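Local coordinates for protein transglutaminase elicitor (Phytophthora sojae, PDB 3TW5) that probably crosslinks proteins as a transglutaminase, joining glutamine side chains to amines, and serves as a molecular pattern of the pathogen that elicits plant defence, at residues P34-Q46 against I121-A135. The protein carries 1 engineered substitution. Residues are numbered along the deposited sequence; the frame is centred on the assembly and turned at random.
Sequences PSPWAGPYWPTYQ and IPTWFGISHAWSPAA. Engineered in segment 121-135: Ser-128 (natural residue Cys).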
loop_
_atom_site.group_PDB
_atom_site.type_symbol
_atom_site.label_atom_id
_atom_site.label_comp_id
_atom_site.label_asym_id
_atom_site.label_seq_id
_atom_site.Cartn_x
_atom_site.Cartn_y
_atom_site.Cartn_z
ATOM N N PRO A 34 4.288 -5.721 -14.536
ATOM C CA PRO A 34 4.494 -6.786 -13.553
ATOM C C PRO A 34 3.823 -6.446 -12.227
ATOM O O PRO A 34 3.622 -5.265 -11.917
ATOM C CB PRO A 34 6.017 -6.824 -13.386
ATOM C CG PRO A 34 6.462 -5.443 -13.697
ATOM C CD PRO A 34 5.511 -4.920 -14.744
ATOM N N SER A 35 3.469 -7.476 -11.465
ATOM C CA SER A 35 2.869 -7.293 -10.151
ATOM C C SER A 35 3.809 -6.517 -9.235
ATOM O O SER A 35 5.029 -6.686 -9.312
ATOM C CB SER A 35 2.538 -8.649 -9.525
ATOM O OG SER A 35 2.090 -8.502 -8.186
ATOM N N PRO A 36 3.247 -5.644 -8.377
ATOM C CA PRO A 36 4.057 -5.051 -7.320
ATOM C C PRO A 36 4.613 -6.155 -6.424
ATOM O O PRO A 36 3.908 -7.127 -6.140
ATOM C CB PRO A 36 3.052 -4.192 -6.550
ATOM C CG PRO A 36 1.989 -3.882 -7.528
ATOM C CD PRO A 36 1.878 -5.101 -8.389
ATOM N N TRP A 37 5.866 -6.019 -6.004
ATOM C CA TRP A 37 6.516 -7.062 -5.212
ATOM C C TRP A 37 6.113 -7.063 -3.742
ATOM O O TRP A 37 5.720 -6.034 -3.194
ATOM C CB TRP A 37 8.040 -7.014 -5.353
ATOM C CG TRP A 37 8.676 -5.652 -5.233
ATOM C CD1 TRP A 37 9.008 -4.815 -6.257
ATOM C CD2 TRP A 37 9.087 -4.995 -4.028
ATOM N NE1 TRP A 37 9.590 -3.673 -5.767
ATOM C CE2 TRP A 37 9.652 -3.755 -4.403
ATOM C CE3 TRP A 37 9.025 -5.328 -2.669
ATOM C CZ2 TRP A 37 10.152 -2.843 -3.468
ATOM C CZ3 TRP A 37 9.523 -4.422 -1.736
ATOM C CH2 TRP A 37 10.081 -3.194 -2.143
ATOM N N ALA A 38 6.210 -8.230 -3.112
ATOM C CA ALA A 38 5.884 -8.370 -1.701
ATOM C C ALA A 38 7.086 -8.024 -0.836
ATOM O O ALA A 38 8.230 -8.280 -1.214
ATOM C CB ALA A 38 5.398 -9.775 -1.407
ATOM N N GLY A 39 6.811 -7.434 0.321
ATOM C CA GLY A 39 7.840 -7.039 1.277
ATOM C C GLY A 39 7.187 -6.594 2.569
ATOM O O GLY A 39 5.999 -6.279 2.580
ATOM N N PRO A 40 7.951 -6.563 3.670
ATOM C CA PRO A 40 7.330 -6.208 4.940
ATOM C C PRO A 40 7.173 -4.704 5.125
ATOM O O PRO A 40 7.708 -3.916 4.341
ATOM C CB PRO A 40 8.304 -6.772 5.974
ATOM C CG PRO A 40 9.614 -6.793 5.297
ATOM C CD PRO A 40 9.400 -6.768 3.806
ATOM N N TYR A 41 6.431 -4.326 6.159
ATOM C CA TYR A 41 6.241 -2.927 6.508
ATOM C C TYR A 41 7.279 -2.482 7.542
ATOM O O TYR A 41 7.131 -1.429 8.167
ATOM C CB TYR A 41 4.807 -2.679 6.997
ATOM C CG TYR A 41 4.463 -3.306 8.332
ATOM C CD1 TYR A 41 4.328 -2.520 9.478
ATOM C CD2 TYR A 41 4.258 -4.684 8.449
ATOM C CE1 TYR A 41 4.003 -3.088 10.713
ATOM C CE2 TYR A 41 3.938 -5.265 9.680
ATOM C CZ TYR A 41 3.808 -4.462 10.804
ATOM O OH TYR A 41 3.492 -5.033 12.016
ATOM N N TRP A 42 8.324 -3.297 7.706
ATOM C CA TRP A 42 9.467 -3.009 8.581
ATOM C C TRP A 42 9.065 -2.280 9.858
ATOM O O TRP A 42 9.396 -1.108 10.036
ATOM C CB TRP A 42 10.548 -2.243 7.811
ATOM C CG TRP A 42 11.019 -3.003 6.619
ATOM C CD1 TRP A 42 10.670 -2.787 5.318
ATOM C CD2 TRP A 42 11.895 -4.135 6.619
ATOM N NE1 TRP A 42 11.289 -3.703 4.503
ATOM C CE2 TRP A 42 12.047 -4.544 5.275
ATOM C CE3 TRP A 42 12.575 -4.840 7.623
ATOM C CZ2 TRP A 42 12.850 -5.631 4.907
ATOM C CZ3 TRP A 42 13.374 -5.917 7.257
ATOM C CH2 TRP A 42 13.506 -6.301 5.908
ATOM N N PRO A 43 8.352 -2.985 10.754
ATOM C CA PRO A 43 7.688 -2.375 11.902
ATOM C C PRO A 43 8.631 -1.577 12.796
ATOM O O PRO A 43 9.810 -1.919 12.932
ATOM C CB PRO A 43 7.128 -3.575 12.671
ATOM C CG PRO A 43 7.117 -4.687 11.706
ATOM C CD PRO A 43 8.266 -4.454 10.801
ATOM N N THR A 44 8.090 -0.519 13.389
ATOM C CA THR A 44 8.823 0.347 14.306
ATOM C C THR A 44 9.218 -0.420 15.569
ATOM O O THR A 44 10.345 -0.295 16.050
ATOM C CB THR A 44 7.977 1.594 14.669
ATOM O OG1 THR A 44 7.586 2.272 13.469
ATOM C CG2 THR A 44 8.750 2.557 15.554
ATOM N N TYR A 45 8.293 -1.232 16.082
ATOM C CA TYR A 45 8.507 -1.969 17.329
ATOM C C TYR A 45 9.637 -3.007 17.238
ATOM O O TYR A 45 10.114 -3.500 18.262
ATOM C CB TYR A 45 7.199 -2.609 17.817
ATOM C CG TYR A 45 6.948 -3.998 17.282
ATOM C CD1 TYR A 45 7.310 -5.126 18.023
ATOM C CD2 TYR A 45 6.353 -4.189 16.039
ATOM C CE1 TYR A 45 7.088 -6.408 17.535
ATOM C CE2 TYR A 45 6.122 -5.468 15.543
ATOM C CZ TYR A 45 6.495 -6.570 16.295
ATOM O OH TYR A 45 6.272 -7.833 15.807
ATOM N N GLN A 46 10.050 -3.337 16.016
ATOM C CA GLN A 46 11.184 -4.239 15.799
ATOM C C GLN A 46 12.439 -3.494 15.342
ATOM O O GLN A 46 13.390 -4.103 14.837
ATOM C CB GLN A 46 10.815 -5.339 14.804
ATOM C CG GLN A 46 10.002 -6.468 15.417
ATOM C CD GLN A 46 9.683 -7.561 14.424
ATOM O OE1 GLN A 46 9.259 -7.294 13.295
ATOM N NE2 GLN A 46 9.882 -8.806 14.837
ATOM N N ILE A 121 5.662 0.201 22.230
ATOM C CA ILE A 121 5.312 0.673 20.890
ATOM C C ILE A 121 4.219 -0.210 20.271
ATOM O O ILE A 121 4.318 -1.438 20.327
ATOM C CB ILE A 121 6.564 0.704 19.968
ATOM C CG1 ILE A 121 7.660 1.583 20.583
ATOM C CG2 ILE A 121 6.207 1.194 18.565
ATOM C CD1 ILE A 121 9.047 1.371 20.007
ATOM N N PRO A 122 3.163 0.413 19.701
ATOM C CA PRO A 122 2.158 -0.318 18.925
ATOM C C PRO A 122 2.796 -1.076 17.764
ATOM O O PRO A 122 3.675 -0.543 17.080
ATOM C CB PRO A 122 1.247 0.793 18.397
ATOM C CG PRO A 122 1.359 1.868 19.408
ATOM C CD PRO A 122 2.783 1.828 19.884
ATOM N N THR A 123 2.349 -2.311 17.552
ATOM C CA THR A 123 2.984 -3.215 16.589
ATOM C C THR A 123 2.635 -2.930 15.127
ATOM O O THR A 123 3.265 -3.473 14.218
ATOM C CB THR A 123 2.678 -4.697 16.911
ATOM O OG1 THR A 123 1.275 -4.859 17.149
ATOM C CG2 THR A 123 3.453 -5.149 18.139
ATOM N N TRP A 124 1.641 -2.077 14.902
ATOM C CA TRP A 124 1.221 -1.741 13.544
ATOM C C TRP A 124 2.008 -0.577 12.934
ATOM O O TRP A 124 2.032 -0.414 11.711
ATOM C CB TRP A 124 -0.289 -1.490 13.485
ATOM C CG TRP A 124 -0.747 -0.234 14.162
ATOM C CD1 TRP A 124 -1.080 -0.084 15.477
ATOM C CD2 TRP A 124 -0.944 1.046 13.547
ATOM N NE1 TRP A 124 -1.465 1.212 15.723
ATOM C CE2 TRP A 124 -1.392 1.928 14.556
ATOM C CE3 TRP A 124 -0.779 1.537 12.241
ATOM C CZ2 TRP A 124 -1.681 3.278 14.302
ATOM C CZ3 TRP A 124 -1.066 2.878 11.987
ATOM C CH2 TRP A 124 -1.511 3.733 13.016
ATOM N N PHE A 125 2.642 0.223 13.793
ATOM C CA PHE A 125 3.529 1.314 13.374
ATOM C C PHE A 125 4.590 0.779 12.420
ATOM O O PHE A 125 5.286 -0.186 12.741
ATOM C CB PHE A 125 4.220 1.933 14.593
ATOM C CG PHE A 125 3.370 2.905 15.371
ATOM C CD1 PHE A 125 3.971 3.801 16.249
ATOM C CD2 PHE A 125 1.983 2.937 15.233
ATOM C CE1 PHE A 125 3.207 4.709 16.982
ATOM C CE2 PHE A 125 1.212 3.844 15.960
ATOM C CZ PHE A 125 1.825 4.731 16.833
ATOM N N GLY A 126 4.706 1.398 11.249
ATOM C CA GLY A 126 5.673 0.962 10.248
ATOM C C GLY A 126 5.754 1.858 9.028
ATOM O O GLY A 126 5.378 3.031 9.073
ATOM N N ILE A 127 6.254 1.296 7.932
ATOM C CA ILE A 127 6.451 2.042 6.693
ATOM C C ILE A 127 5.742 1.394 5.495
ATOM O O ILE A 127 6.302 1.298 4.399
ATOM C CB ILE A 127 7.961 2.273 6.389
ATOM C CG1 ILE A 127 8.736 0.951 6.404
ATOM C CG2 ILE A 127 8.561 3.260 7.384
ATOM C CD1 ILE A 127 10.055 1.003 5.668
ATOM N N SER A 128 4.502 0.956 5.713
ATOM C CA SER A 128 3.681 0.374 4.648
ATOM C C SER A 128 3.397 1.400 3.555
ATOM O O SER A 128 3.273 1.049 2.379
ATOM C CB SER A 128 2.364 -0.165 5.212
ATOM O OG SER A 128 1.541 0.888 5.685
ATOM N N HIS A 129 3.301 2.663 3.965
ATOM C CA HIS A 129 3.107 3.797 3.061
ATOM C C HIS A 129 4.314 4.012 2.148
ATOM O O HIS A 129 4.206 4.668 1.112
ATOM C CB HIS A 129 2.859 5.067 3.872
ATOM C CG HIS A 129 3.983 5.417 4.796
ATOM N ND1 HIS A 129 4.016 5.018 6.114
ATOM C CD2 HIS A 129 5.125 6.115 4.584
ATOM C CE1 HIS A 129 5.126 5.461 6.678
ATOM N NE2 HIS A 129 5.817 6.127 5.770
ATOM N N ALA A 130 5.459 3.469 2.554
ATOM C CA ALA A 130 6.705 3.604 1.808
ATOM C C ALA A 130 6.997 2.378 0.946
ATOM O O ALA A 130 7.492 2.509 -0.177
ATOM C CB ALA A 130 7.852 3.871 2.758
ATOM N N TRP A 131 6.697 1.192 1.476
ATOM C CA TRP A 131 6.879 -0.061 0.747
ATOM C C TRP A 131 5.975 -0.152 -0.482
ATOM O O TRP A 131 6.425 -0.544 -1.563
ATOM C CB TRP A 131 6.656 -1.267 1.667
ATOM C CG TRP A 131 6.164 -2.491 0.946
ATOM C CD1 TRP A 131 6.843 -3.223 0.013
ATOM C CD2 TRP A 131 4.885 -3.116 1.090
ATOM N NE1 TRP A 131 6.065 -4.261 -0.434
ATOM C CE2 TRP A 131 4.858 -4.222 0.212
ATOM C CE3 TRP A 131 3.757 -2.851 1.880
ATOM C CZ2 TRP A 131 3.748 -5.066 0.099
ATOM C CZ3 TRP A 131 2.650 -3.691 1.768
ATOM C CH2 TRP A 131 2.657 -4.786 0.885
ATOM N N SER A 132 4.704 0.211 -0.309
ATOM C CA SER A 132 3.703 0.102 -1.373
ATOM C C SER A 132 4.099 0.801 -2.682
ATOM O O SER A 132 4.092 0.165 -3.737
ATOM C CB SER A 132 2.338 0.590 -0.888
ATOM O OG SER A 132 1.960 -0.070 0.304
ATOM N N PRO A 133 4.451 2.104 -2.624
ATOM C CA PRO A 133 4.876 2.765 -3.856
ATOM C C PRO A 133 6.191 2.213 -4.403
ATOM O O PRO A 133 6.401 2.235 -5.613
ATOM C CB PRO A 133 5.039 4.229 -3.434
ATOM C CG PRO A 133 5.228 4.190 -1.972
ATOM C CD PRO A 133 4.404 3.050 -1.493
ATOM N N ALA A 134 7.059 1.723 -3.519
ATOM C CA ALA A 134 8.308 1.093 -3.937
ATOM C C ALA A 134 8.023 -0.226 -4.651
ATOM O O ALA A 134 8.651 -0.535 -5.665
ATOM C CB ALA A 134 9.226 0.879 -2.753
ATOM N N ALA A 135 7.059 -0.985 -4.132
ATOM C CA ALA A 135 6.604 -2.217 -4.775
ATOM C C ALA A 135 6.143 -1.970 -6.213
ATOM O O ALA A 135 6.476 -2.735 -7.120
ATOM C CB ALA A 135 5.498 -2.855 -3.964
#
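Tyr-41 reaches from Ser-128 at its CB to Thr-123 at its OH. Its CB lies 3.9 Å from the CB of Ser-128. With chi1 at 69°, CG sits between the backbone N and the carbonyl carbon, and the ring heads for the loop before the helix. Tyr-41 CD1 meets Gly-126 CA at 3.8 Å, and CE1 comes close to the carbonyl oxygens of Trp-124 and Thr-123. At the tip, Tyr-41 OH donates to Thr-123 O, 2.7 Å away and in the plane of the ring. This bond fixes the far end of the phenol. Pro-43 CG covers one face of the ring, and Trp-231 packs edge-to-face with it.

The backbones are tied as well. Ile-127, the N-cap residue of helix 128-137, donates its backbone N to Tyr-41 O (2.9 Å, N-H...O angle 173°). Thr-44 N donates a hydrogen bond to Phe-125 O at 2.9 Å. Ser-128 is engineered from cysteine. A cysteine at the start of a helix is consistent with the nucleophile position of clan CA, the papain-like peptidases, so Tyr-41 probably packs beside the active site.

Further down the helix, Trp-131 NE1 donates to Trp-37 O at 3.3 Å, while Gly-39 O lies over the indole face. Ala-135 CA covers the five-membered ring of Trp-37, whose NE1 bonds to Glu-138 O. At the other end, Thr-123 CG2 makes a CH-pi contact 3.5 Å from the centroid of the Tyr-45 ring.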